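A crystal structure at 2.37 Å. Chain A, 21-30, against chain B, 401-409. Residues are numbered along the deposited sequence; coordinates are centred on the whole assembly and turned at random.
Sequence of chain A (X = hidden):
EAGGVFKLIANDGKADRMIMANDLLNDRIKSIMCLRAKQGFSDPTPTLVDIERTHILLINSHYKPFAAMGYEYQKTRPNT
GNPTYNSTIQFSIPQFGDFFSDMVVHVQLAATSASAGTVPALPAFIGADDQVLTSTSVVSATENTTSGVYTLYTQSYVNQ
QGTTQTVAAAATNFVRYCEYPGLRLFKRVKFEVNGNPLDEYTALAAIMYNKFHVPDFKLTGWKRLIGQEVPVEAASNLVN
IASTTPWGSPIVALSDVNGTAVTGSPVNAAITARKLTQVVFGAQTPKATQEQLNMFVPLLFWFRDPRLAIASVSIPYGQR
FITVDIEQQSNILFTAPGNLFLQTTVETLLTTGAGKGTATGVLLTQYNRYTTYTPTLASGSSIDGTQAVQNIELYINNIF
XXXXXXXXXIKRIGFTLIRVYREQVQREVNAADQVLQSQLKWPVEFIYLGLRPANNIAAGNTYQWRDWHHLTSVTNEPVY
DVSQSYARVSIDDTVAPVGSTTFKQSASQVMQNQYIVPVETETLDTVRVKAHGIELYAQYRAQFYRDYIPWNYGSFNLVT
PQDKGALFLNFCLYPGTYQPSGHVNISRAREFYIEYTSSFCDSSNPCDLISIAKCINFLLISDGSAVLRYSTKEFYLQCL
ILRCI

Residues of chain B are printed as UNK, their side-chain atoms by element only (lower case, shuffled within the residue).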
# COMPACT_ATOMS: atom_id res chain seq x y z
N ALA A 21 32.02 -3.28 29.24
CA ALA A 21 32.71 -3.78 30.43
C ALA A 21 33.76 -4.83 30.07
O ALA A 21 33.82 -5.92 30.64
CB ALA A 21 31.71 -4.34 31.45
N ASN A 22 34.62 -4.48 29.11
CA ASN A 22 35.57 -5.44 28.58
C ASN A 22 36.74 -5.68 29.53
O ASN A 22 37.34 -6.76 29.51
CB ASN A 22 36.09 -4.98 27.22
CG ASN A 22 36.83 -6.07 26.48
OD1 ASN A 22 36.23 -7.05 26.03
ND2 ASN A 22 38.14 -5.91 26.34
N ASP A 23 37.08 -4.70 30.37
CA ASP A 23 38.08 -4.94 31.40
C ASP A 23 37.54 -5.83 32.51
O ASP A 23 38.28 -6.63 33.09
CB ASP A 23 38.59 -3.61 31.97
CG ASP A 23 39.49 -2.88 31.00
OD1 ASP A 23 39.20 -1.70 30.69
OD2 ASP A 23 40.50 -3.47 30.55
N LEU A 24 36.25 -5.70 32.82
CA LEU A 24 35.61 -6.63 33.75
C LEU A 24 35.56 -8.03 33.15
O LEU A 24 35.87 -9.02 33.82
CB LEU A 24 34.20 -6.14 34.09
CG LEU A 24 33.32 -7.07 34.93
CD1 LEU A 24 33.91 -7.26 36.33
CD2 LEU A 24 31.90 -6.53 35.01
N LEU A 25 35.19 -8.13 31.87
CA LEU A 25 35.06 -9.43 31.22
C LEU A 25 36.39 -10.18 31.20
O LEU A 25 36.44 -11.38 31.49
CB LEU A 25 34.52 -9.26 29.80
CG LEU A 25 34.44 -10.51 28.93
CD1 LEU A 25 33.47 -11.52 29.52
CD2 LEU A 25 34.02 -10.13 27.51
N ASN A 26 37.48 -9.48 30.86
CA ASN A 26 38.79 -10.13 30.84
C ASN A 26 39.21 -10.58 32.24
O ASN A 26 39.77 -11.67 32.40
CB ASN A 26 39.84 -9.19 30.25
CG ASN A 26 39.80 -9.16 28.73
OD1 ASN A 26 39.28 -10.07 28.09
ND2 ASN A 26 40.36 -8.10 28.15
N ASP A 27 38.94 -9.75 33.25
CA ASP A 27 39.27 -10.15 34.62
C ASP A 27 38.42 -11.33 35.08
O ASP A 27 38.90 -12.16 35.86
CB ASP A 27 39.11 -8.96 35.57
CG ASP A 27 40.15 -7.88 35.34
OD1 ASP A 27 41.10 -8.13 34.58
OD2 ASP A 27 40.01 -6.79 35.93
N ARG A 28 37.17 -11.41 34.62
CA ARG A 28 36.37 -12.60 34.90
C ARG A 28 36.99 -13.83 34.24
O ARG A 28 37.04 -14.91 34.85
CB ARG A 28 34.94 -12.40 34.41
CG ARG A 28 34.18 -11.31 35.15
CD ARG A 28 32.68 -11.58 35.14
NE ARG A 28 32.37 -12.94 35.55
CZ ARG A 28 31.72 -13.82 34.80
NH1 ARG A 28 31.30 -13.47 33.59
NH2 ARG A 28 31.49 -15.05 35.25
N ILE A 29 37.47 -13.68 33.01
CA ILE A 29 38.10 -14.80 32.31
C ILE A 29 39.37 -15.24 33.03
O ILE A 29 39.60 -16.44 33.25
CB ILE A 29 38.39 -14.43 30.84
CG1 ILE A 29 37.08 -14.14 30.10
CG2 ILE A 29 39.16 -15.54 30.15
CD1 ILE A 29 37.28 -13.68 28.67
N LYS A 30 40.21 -14.28 33.42
CA LYS A 30 41.44 -14.61 34.13
C LYS A 30 41.15 -15.29 35.46
O LYS A 30 41.88 -16.19 35.88
CB LYS A 30 42.28 -13.35 34.34
CG LYS A 30 43.02 -12.86 33.11
CD LYS A 30 44.19 -11.98 33.51
CE LYS A 30 45.15 -12.74 34.42
NZ LYS A 30 46.18 -11.86 35.03
N UNK B 401 35.86 -9.52 16.98
CA UNK B 401 35.61 -9.72 18.40
C UNK B 401 36.95 -9.78 19.13
O UNK B 401 38.01 -9.92 18.52
c UNK B 401 34.78 -10.99 18.68
c UNK B 401 33.40 -10.89 18.05
c UNK B 401 35.52 -12.22 18.18
N UNK B 402 36.88 -9.68 20.46
CA UNK B 402 38.10 -9.69 21.26
C UNK B 402 38.78 -11.05 21.19
O UNK B 402 38.12 -12.08 21.00
c UNK B 402 37.78 -9.35 22.72
c UNK B 402 37.06 -8.02 22.81
o UNK B 402 36.95 -10.38 23.28
N UNK B 403 40.11 -11.09 21.32
CA UNK B 403 40.81 -12.38 21.26
C UNK B 403 40.42 -13.34 22.36
O UNK B 403 40.40 -14.56 22.13
c UNK B 403 42.29 -11.98 21.36
c UNK B 403 41.04 -9.95 21.39
c UNK B 403 42.33 -10.55 20.92
N UNK B 404 40.10 -12.84 23.56
CA UNK B 404 39.76 -13.72 24.67
C UNK B 404 38.44 -14.44 24.41
O UNK B 404 38.34 -15.66 24.61
o UNK B 404 40.46 -10.56 24.83
c UNK B 404 39.68 -12.92 25.97
c UNK B 404 40.99 -12.28 26.40
o UNK B 404 42.24 -10.28 26.08
c UNK B 404 41.25 -10.95 25.72
N UNK B 405 37.42 -13.71 23.95
CA UNK B 405 36.13 -14.34 23.68
C UNK B 405 36.20 -15.19 22.42
O UNK B 405 35.48 -16.19 22.30
c UNK B 405 34.39 -13.51 26.05
c UNK B 405 35.03 -13.26 23.60
c UNK B 405 34.87 -12.58 24.96
c UNK B 405 33.71 -13.86 23.16
N UNK B 406 37.06 -14.82 21.47
CA UNK B 406 37.18 -15.60 20.24
C UNK B 406 37.64 -17.02 20.53
O UNK B 406 37.00 -18.00 20.12
n UNK B 406 38.28 -16.67 16.04
c UNK B 406 37.59 -15.87 16.91
c UNK B 406 38.14 -14.92 19.27
c UNK B 406 38.37 -15.69 18.00
n UNK B 406 39.53 -16.39 17.76
c UNK B 406 39.45 -16.98 16.58
N UNK B 407 38.75 -17.17 21.25
CA UNK B 407 39.26 -18.51 21.54
C UNK B 407 38.32 -19.30 22.44
O UNK B 407 38.25 -20.53 22.32
o UNK B 407 41.46 -18.01 19.98
o UNK B 407 42.82 -17.61 21.65
c UNK B 407 40.65 -18.42 22.18
c UNK B 407 41.72 -17.98 21.20
N UNK B 408 37.58 -18.62 23.32
CA UNK B 408 36.63 -19.33 24.18
C UNK B 408 35.45 -19.85 23.35
O UNK B 408 35.03 -21.00 23.49
c UNK B 408 36.15 -18.41 25.32
c UNK B 408 37.29 -18.16 26.31
c UNK B 408 36.94 -17.17 27.39
c UNK B 408 34.95 -19.02 26.03
N UNK B 409 34.91 -19.00 22.47
CA UNK B 409 33.75 -19.38 21.68
C UNK B 409 34.08 -20.51 20.71
O UNK B 409 33.32 -21.48 20.59
c UNK B 409 31.92 -18.73 18.83
c UNK B 409 33.22 -18.16 20.92
c UNK B 409 31.92 -18.39 20.18
c UNK B 409 29.53 -18.79 18.81
c UNK B 409 30.73 -18.93 18.15
c UNK B 409 29.51 -18.45 20.15
o UNK B 409 28.35 -18.98 18.13
c UNK B 409 30.70 -18.25 20.82
O HOH W 1 37.22 -9.42 26.27

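At position 401 the side chain has three carbons, the first carrying the other two; a beta-branched, purely hydrocarbon group of this size is valine. The side chain of V401(B) is out of reach of the chain A stretch and takes no part in the contact.

Position 402 also branches at its first carbon, but one arm is an oxygen and the other a carbon, which identifies threonine. The CA-to-CB bond of T402(B) points toward the chain A stretch, and its methyl CG2 lies 3.5 Å from OD1 of N22(A). The hydroxyl caps the helix: OG1 of T402(B) accepts a weak hydrogen bond from the backbone N of position 405, at 3.4 Å.

Three side-chain carbons at position 403 close a ring onto the backbone nitrogen, so this is proline. P403(B) opens the helix, where the lack of an amide hydrogen costs nothing, and it does not touch the chain A stretch.

Position 404 carries three carbons in a row, the last bearing two oxygens: a carboxylate on a two-methylene arm, hence glutamate. CD of E404(B) comes within 3.2 Å of OD1 of N26(A), yet no hydrogen bond joins the pair. CB of E404(B) packs 3.7 Å from CD1 of I29(A).

At position 405 four carbons fork at the first, with one arm two carbons long, the pattern of isoleucine. CG1 of I405(B) meets CD2 of L25(A) at 3.6 Å, and its CD1 lies 3.9 Å from CD1 of I29(A).

Position 406 has one carbon leading to a five-membered ring of three carbons and two nitrogens, which is histidine. Position 407, with two carbons and two oxygens on the second, is aspartate; D407(B) OD1 accepts a weak hydrogen bond from H406(B) ND1 at 3.4 Å. Both are out of reach of the chain A stretch.

Position 408 repeats the four-carbon fork with a two-carbon arm and is again isoleucine. CD1 of I408(B) touches CD1 of I29(A) at 3.7 Å. Position 409 has one carbon leading to a six-carbon ring that bears one oxygen, a tyrosine; Y409(B) does not reach this helix of chain A.

The helices cross at 47°, their axes no closer than 10.8 Å, so side chains span the gap. L25(A) and I29(A) pack against I405(B), and I29(A) also meets I408(B). No direct hydrogen bond crosses; instead one water donates to OD1 of N22(A) at 2.6 Å and OD1 of N26(A) at 2.8 Å, and accepts from OG1 of T402(B) at 3.2 Å.

Chain B, residues 401-409: VTPEIHDIY
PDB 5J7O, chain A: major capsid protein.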